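Side-chain contact in ABC transporter periplasmic peptide-binding protein (Pseudoalteromonas, PDB 4QFL), which binds dipeptides such as Ala-Phe in the periplasm, probably for delivery to an ABC transporter that imports them: residues Asp54-Ala57 with Asn58-Asp62. Residues are numbered along the deposited sequence; the frame is centred on the assembly and turned at random.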
# COMPACT_ATOMS: atom_id res chain seq x y z
N ASP A 54 8.03 -2.64 1.14
CA ASP A 54 9.14 -1.81 1.56
C ASP A 54 10.43 -2.61 1.51
O ASP A 54 11.49 -2.05 1.25
CB ASP A 54 8.92 -1.24 2.97
CG ASP A 54 8.10 0.05 2.96
OD1 ASP A 54 7.84 0.59 1.86
OD2 ASP A 54 7.72 0.53 4.05
N ILE A 55 10.33 -3.92 1.75
CA ILE A 55 11.50 -4.80 1.72
C ILE A 55 11.93 -5.17 0.29
O ILE A 55 13.10 -5.02 -0.05
CB ILE A 55 11.26 -6.12 2.51
CG1 ILE A 55 10.97 -5.81 3.98
CG2 ILE A 55 12.47 -7.05 2.41
CD1 ILE A 55 10.57 -7.01 4.79
N ILE A 56 10.99 -5.62 -0.53
CA ILE A 56 11.33 -6.31 -1.78
C ILE A 56 11.28 -5.50 -3.08
O ILE A 56 12.05 -5.76 -4.00
CB ILE A 56 10.46 -7.59 -1.96
CG1 ILE A 56 9.00 -7.21 -2.17
CG2 ILE A 56 10.62 -8.51 -0.77
CD1 ILE A 56 8.08 -8.41 -2.39
N ALA A 57 10.37 -4.54 -3.18
CA ALA A 57 10.00 -3.97 -4.48
C ALA A 57 11.10 -3.17 -5.18
O ALA A 57 11.54 -3.52 -6.27
CB ALA A 57 8.75 -3.13 -4.33
N ASN A 58 11.56 -2.10 -4.54
CA ASN A 58 12.57 -1.24 -5.13
C ASN A 58 13.95 -1.83 -5.05
O ASN A 58 14.87 -1.36 -5.71
CB ASN A 58 12.58 0.15 -4.47
CG ASN A 58 11.36 0.95 -4.80
OD1 ASN A 58 10.63 1.39 -3.90
ND2 ASN A 58 11.12 1.15 -6.07
N GLN A 59 14.12 -2.87 -4.23
CA GLN A 59 15.43 -3.45 -4.02
C GLN A 59 15.76 -4.56 -5.02
O GLN A 59 16.84 -4.60 -5.58
CB GLN A 59 15.58 -3.95 -2.58
CG GLN A 59 15.81 -2.85 -1.55
CD GLN A 59 14.67 -1.85 -1.48
OE1 GLN A 59 13.55 -2.19 -1.09
NE2 GLN A 59 14.95 -0.61 -1.84
N LEU A 60 14.82 -5.47 -5.24
CA LEU A 60 15.09 -6.62 -6.10
C LEU A 60 14.65 -6.41 -7.53
O LEU A 60 15.07 -7.15 -8.41
CB LEU A 60 14.39 -7.86 -5.56
CG LEU A 60 14.84 -8.38 -4.21
CD1 LEU A 60 13.86 -9.42 -3.74
CD2 LEU A 60 16.24 -8.97 -4.32
N TYR A 61 13.78 -5.44 -7.76
CA TYR A 61 13.08 -5.32 -9.04
C TYR A 61 13.12 -3.93 -9.68
O TYR A 61 13.53 -2.96 -9.04
CB TYR A 61 11.61 -5.71 -8.88
CG TYR A 61 11.36 -7.12 -8.42
CD1 TYR A 61 11.52 -8.19 -9.29
CD2 TYR A 61 10.94 -7.38 -7.11
CE1 TYR A 61 11.27 -9.50 -8.87
CE2 TYR A 61 10.69 -8.69 -6.68
CZ TYR A 61 10.86 -9.74 -7.57
OH TYR A 61 10.63 -11.03 -7.15
N ASP A 62 12.69 -3.84 -10.93
CA ASP A 62 12.36 -2.57 -11.56
C ASP A 62 11.00 -2.69 -12.22
O ASP A 62 10.58 -3.78 -12.58
CB ASP A 62 13.37 -2.19 -12.65
CG ASP A 62 14.79 -2.05 -12.12
OD1 ASP A 62 15.09 -1.02 -11.49
OD2 ASP A 62 15.61 -2.96 -12.38
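L60 stands one turn beyond I56: its backbone N donates to I56 O (3.0 Å, N-H...O angle 163°), and its CD1 lies 4.3 Å from I56 CB, a loose apolar contact. The next bond is slack, Y61 N to A57 O being weak at 3.3 Å. CG anti to the carbonyl carbon (chi1 -61°) swings the Y61 ring back over the last turn, where its edge meets A57 O, near the ring plane, while Y61 CD2 comes within 3.7 Å of I56 O. L60 CB lies over one face of the Y61 ring, 3.8 Å above its plane and offset toward the rim; the Y61 hydroxyl is hydrogen-bonded to F42 O. Q59 bends at chi2 (61°), curling its chain back along the helix until CD is 3.8 Å from I55 O and the amide end lies beside the carbonyls of D54 and I55. Its side chain also packs on L242, Y244 and F226 of two strands. Shortening Q59 to alanine would remove that amide and is likely to open a gap against these strands. One sound and one weakened i to i+4 bond, then Y61 leaving helical geometry, mark the C-terminal turn of helix 50-60, whose first residue, G50, lines the dipeptide pocket.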